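Local atomic coordinates of polysaccharide Lyase Family 6 (Bacteroides cellulosilyticus, PDB entry 6QPS), a protein that probably cleaves alginate by lyase action, acting on its mannuronic acid blocks, and binds a calcium ion. Residues R341-F352 / K366-L377. Sequence-based numbering, arbitrary orientation.
Sequences RVENVDIAYNTF and KMPRNVRFAHNL
Asn376 and Asn350 sit at equivalent corners of two successive coils and show how a parallel beta-helix stacks like upon like. The OD1 of Asn376 accepts two bonds, from Asn350 N and, at 3.0 Å and in its carbonyl plane, from Asn350 ND2. Its own ND2 reaches Ile347 O almost straight (3.1 Å, 173°), arriving well above that carbonyl plane, while Ala374 N binds the same oxygen. With CG beside the backbone N (chi1 -58°), Asn376 turns its amide inside the bend, and Asn350 is turned likewise. The pattern continues both ways: Asn350 OD1 takes the backbone N of Asn305, and the side chain of Asn402 bonds the backbone of Asn376.

Backbone hydrogen bonds pair strands 345-348 and 371-374, which run nearly parallel with their axes 4.8 Å apart.

Charged pairs line the outward face. Arg372 grips Asp346 side-on, both nitrogens meeting OD1: NH2 (2.8 Å) on the syn lone pair, NE from above the carboxylate plane. In the conformer of Arg369 given here, one of two, NH2 forms a salt bridge with Glu343 OE1 (2.9 Å) and the Arg369 guanidinium lies flat on that of Arg341, planes 7° apart. Any repulsion in that stack is probably eased by Glu343 and by Glu323, which salt-bridges Arg341, while Arg341 NH1 bonds Met367 O.

Aromatic and apolar contacts complete the stack. At the outer corner His375 CB lies 3.4 Å above the centre of the Tyr349 ring, the two rings being near parallel but slid apart. Inward, Ile347 CD1 meets Val371 CG1, Ile347 CG2 meets Phe373 CD2, and Phe352 CE2 touches Phe373 CE2 at 3.9 Å; Leu315 adjoins this core. Such aligned asparagine turns, aliphatic and aromatic stacks are the hallmark of the right-handed parallel beta-helix of polysaccharide lyase family 6, which includes chondroitinase B.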
# COMPACT_ATOMS: atom_id res chain seq x y z
N ARG A 341 -8.65 16.36 -12.72
CA ARG A 341 -8.11 16.14 -14.06
C ARG A 341 -6.73 15.47 -14.05
O ARG A 341 -5.82 15.83 -13.28
CB ARG A 341 -8.01 17.47 -14.82
CG ARG A 341 -7.71 17.29 -16.30
CD ARG A 341 -7.25 18.60 -16.97
NE ARG A 341 -8.27 19.63 -17.11
CZ ARG A 341 -9.06 19.80 -18.18
NH1 ARG A 341 -8.99 18.97 -19.21
NH2 ARG A 341 -9.91 20.80 -18.21
N VAL A 342 -6.56 14.49 -14.93
CA VAL A 342 -5.24 13.93 -15.19
C VAL A 342 -4.48 14.87 -16.12
O VAL A 342 -4.92 15.14 -17.23
CB VAL A 342 -5.35 12.53 -15.81
CG1 VAL A 342 -3.96 12.04 -16.23
CG2 VAL A 342 -6.00 11.54 -14.83
N GLU A 343 -3.32 15.35 -15.67
CA GLU A 343 -2.46 16.11 -16.57
C GLU A 343 -1.00 15.88 -16.19
O GLU A 343 -0.68 15.62 -15.03
CB GLU A 343 -2.76 17.61 -16.74
CG GLU A 343 -3.28 18.34 -15.59
CD GLU A 343 -3.73 19.77 -15.96
OE1 GLU A 343 -3.31 20.33 -16.99
OE2 GLU A 343 -4.52 20.36 -15.21
N ASN A 344 -0.13 15.99 -17.19
CA ASN A 344 1.32 15.99 -16.99
C ASN A 344 1.80 14.69 -16.36
O ASN A 344 2.53 14.68 -15.36
CB ASN A 344 1.78 17.20 -16.17
CG ASN A 344 1.11 18.47 -16.62
OD1 ASN A 344 1.03 18.78 -17.82
ND2 ASN A 344 0.64 19.26 -15.67
N VAL A 345 1.39 13.57 -16.94
CA VAL A 345 1.71 12.24 -16.45
C VAL A 345 2.57 11.54 -17.50
O VAL A 345 2.19 11.48 -18.68
CB VAL A 345 0.44 11.42 -16.14
CG1 VAL A 345 0.79 9.98 -15.78
CG2 VAL A 345 -0.36 12.05 -14.99
N ASP A 346 3.73 11.03 -17.08
CA ASP A 346 4.66 10.31 -17.94
C ASP A 346 4.52 8.81 -17.66
O ASP A 346 4.77 8.37 -16.54
CB ASP A 346 6.08 10.78 -17.63
CG ASP A 346 7.14 10.14 -18.51
OD1 ASP A 346 6.84 9.80 -19.68
OD2 ASP A 346 8.29 9.99 -18.04
N ILE A 347 4.14 8.04 -18.68
CA ILE A 347 3.93 6.59 -18.60
C ILE A 347 4.89 5.94 -19.58
O ILE A 347 4.60 5.87 -20.78
CB ILE A 347 2.47 6.20 -18.86
CG1 ILE A 347 1.53 7.04 -17.96
CG2 ILE A 347 2.27 4.73 -18.63
CD1 ILE A 347 0.02 6.86 -18.18
N ALA A 348 6.05 5.48 -19.08
CA ALA A 348 7.16 5.06 -19.91
C ALA A 348 7.77 3.72 -19.49
O ALA A 348 8.01 3.45 -18.31
CB ALA A 348 8.25 6.13 -19.86
N TYR A 349 8.09 2.90 -20.49
CA TYR A 349 8.93 1.71 -20.28
C TYR A 349 8.26 0.69 -19.37
O TYR A 349 8.94 -0.01 -18.62
CB TYR A 349 10.38 2.06 -19.84
CG TYR A 349 11.25 2.58 -20.98
CD1 TYR A 349 11.80 1.70 -21.89
CD2 TYR A 349 11.48 3.95 -21.17
CE1 TYR A 349 12.55 2.14 -22.96
CE2 TYR A 349 12.25 4.42 -22.26
CZ TYR A 349 12.77 3.50 -23.16
OH TYR A 349 13.52 3.86 -24.26
N ASN A 350 6.94 0.62 -19.42
CA ASN A 350 6.16 -0.38 -18.69
C ASN A 350 5.79 -1.53 -19.62
O ASN A 350 5.91 -1.43 -20.84
CB ASN A 350 4.87 0.25 -18.15
CG ASN A 350 5.13 1.48 -17.28
OD1 ASN A 350 5.45 1.38 -16.10
ND2 ASN A 350 4.97 2.67 -17.87
N THR A 351 5.33 -2.63 -19.03
CA THR A 351 4.85 -3.80 -19.77
C THR A 351 3.45 -4.14 -19.31
O THR A 351 3.20 -4.22 -18.10
CB THR A 351 5.76 -5.01 -19.52
OG1 THR A 351 7.07 -4.75 -20.04
CG2 THR A 351 5.20 -6.25 -20.19
N PHE A 352 2.53 -4.30 -20.28
CA PHE A 352 1.15 -4.70 -20.03
C PHE A 352 0.92 -5.98 -20.82
O PHE A 352 0.76 -5.94 -22.04
CB PHE A 352 0.19 -3.60 -20.45
CG PHE A 352 0.46 -2.29 -19.81
CD1 PHE A 352 -0.11 -1.98 -18.59
CD2 PHE A 352 1.30 -1.37 -20.41
CE1 PHE A 352 0.14 -0.77 -17.98
CE2 PHE A 352 1.54 -0.13 -19.80
CZ PHE A 352 0.98 0.15 -18.58
N LYS A 366 -13.45 16.95 -17.61
CA LYS A 366 -12.04 17.36 -17.66
C LYS A 366 -11.26 16.21 -18.28
O LYS A 366 -10.90 15.25 -17.60
CB LYS A 366 -11.51 17.73 -16.27
CG LYS A 366 -12.43 18.70 -15.48
CD LYS A 366 -12.76 19.98 -16.21
CE LYS A 366 -13.66 20.87 -15.35
NZ LYS A 366 -13.86 22.22 -15.95
N MET A 367 -11.02 16.29 -19.59
CA MET A 367 -10.30 15.24 -20.30
C MET A 367 -8.83 15.19 -19.88
O MET A 367 -8.24 16.20 -19.49
CB MET A 367 -10.36 15.50 -21.81
CG MET A 367 -11.76 15.62 -22.39
SD MET A 367 -12.76 14.12 -22.22
CE MET A 367 -13.94 14.67 -20.99
N PRO A 368 -8.19 14.02 -19.98
CA PRO A 368 -6.75 13.96 -19.72
C PRO A 368 -5.98 14.84 -20.70
O PRO A 368 -6.31 14.92 -21.88
CB PRO A 368 -6.38 12.48 -19.90
CG PRO A 368 -7.69 11.74 -19.88
CD PRO A 368 -8.75 12.70 -20.31
N ARG A 369 -4.92 15.47 -20.20
CA ARG A 369 -4.09 16.38 -20.98
C ARG A 369 -2.63 16.08 -20.69
O ARG A 369 -2.26 15.82 -19.54
CB ARG A 369 -4.37 17.86 -20.59
CG ARG A 369 -5.77 18.34 -20.87
CD ARG A 369 -5.84 19.85 -20.83
NE ARG A 369 -5.44 20.41 -19.54
CZ ARG A 369 -5.90 21.57 -19.06
NH1 ARG A 369 -6.77 22.27 -19.77
NH2 ARG A 369 -5.50 22.02 -17.88
N ASN A 370 -1.79 16.14 -21.72
CA ASN A 370 -0.34 15.98 -21.53
C ASN A 370 0.00 14.69 -20.80
O ASN A 370 0.80 14.66 -19.84
CB ASN A 370 0.24 17.21 -20.85
CG ASN A 370 0.24 18.37 -21.76
OD1 ASN A 370 0.77 18.27 -22.87
ND2 ASN A 370 -0.41 19.46 -21.36
N VAL A 371 -0.58 13.59 -21.27
CA VAL A 371 -0.19 12.25 -20.87
C VAL A 371 0.71 11.69 -21.96
O VAL A 371 0.33 11.66 -23.13
CB VAL A 371 -1.40 11.34 -20.66
CG1 VAL A 371 -0.98 9.95 -20.21
CG2 VAL A 371 -2.35 11.95 -19.65
N ARG A 372 1.91 11.27 -21.60
CA ARG A 372 2.81 10.64 -22.55
C ARG A 372 2.79 9.14 -22.31
O ARG A 372 2.97 8.71 -21.17
CB ARG A 372 4.24 11.19 -22.45
CG ARG A 372 5.11 10.74 -23.64
CD ARG A 372 6.56 11.23 -23.55
NE ARG A 372 7.26 10.52 -22.48
CZ ARG A 372 8.41 9.85 -22.60
NH1 ARG A 372 9.07 9.81 -23.75
NH2 ARG A 372 8.88 9.23 -21.53
N PHE A 373 2.52 8.36 -23.35
CA PHE A 373 2.54 6.90 -23.29
C PHE A 373 3.62 6.46 -24.29
O PHE A 373 3.37 6.40 -25.49
CB PHE A 373 1.14 6.35 -23.62
CG PHE A 373 0.99 4.86 -23.37
CD1 PHE A 373 1.14 3.95 -24.41
CD2 PHE A 373 0.67 4.39 -22.12
CE1 PHE A 373 1.01 2.56 -24.17
CE2 PHE A 373 0.54 3.02 -21.87
CZ PHE A 373 0.71 2.11 -22.91
N ALA A 374 4.82 6.16 -23.79
CA ALA A 374 5.99 5.96 -24.63
C ALA A 374 6.77 4.72 -24.20
O ALA A 374 6.98 4.48 -23.01
CB ALA A 374 6.92 7.18 -24.58
N HIS A 375 7.24 3.96 -25.18
CA HIS A 375 8.17 2.85 -24.97
C HIS A 375 7.60 1.75 -24.10
O HIS A 375 8.33 1.05 -23.40
CB HIS A 375 9.52 3.31 -24.41
CG HIS A 375 10.24 4.25 -25.31
ND1 HIS A 375 10.76 3.85 -26.52
CD2 HIS A 375 10.51 5.57 -25.19
CE1 HIS A 375 11.32 4.89 -27.11
NE2 HIS A 375 11.17 5.95 -26.32
N ASN A 376 6.28 1.58 -24.14
CA ASN A 376 5.62 0.51 -23.41
C ASN A 376 5.41 -0.70 -24.32
O ASN A 376 5.18 -0.56 -25.53
CB ASN A 376 4.26 0.97 -22.87
CG ASN A 376 4.38 2.17 -21.95
OD1 ASN A 376 4.81 2.06 -20.81
ND2 ASN A 376 4.05 3.33 -22.47
N LEU A 377 5.45 -1.88 -23.72
CA LEU A 377 5.09 -3.12 -24.40
C LEU A 377 3.65 -3.47 -24.04
O LEU A 377 3.30 -3.59 -22.86
CB LEU A 377 6.04 -4.26 -23.98
CG LEU A 377 5.66 -5.63 -24.55
CD1 LEU A 377 5.72 -5.67 -26.07
CD2 LEU A 377 6.57 -6.70 -23.95
O HOH W 1 -11.16 18.87 -21.18
O HOH W 2 -8.54 13.64 -16.81
O HOH W 3 -1.20 20.11 -18.65
O HOH W 4 8.66 -1.59 -22.16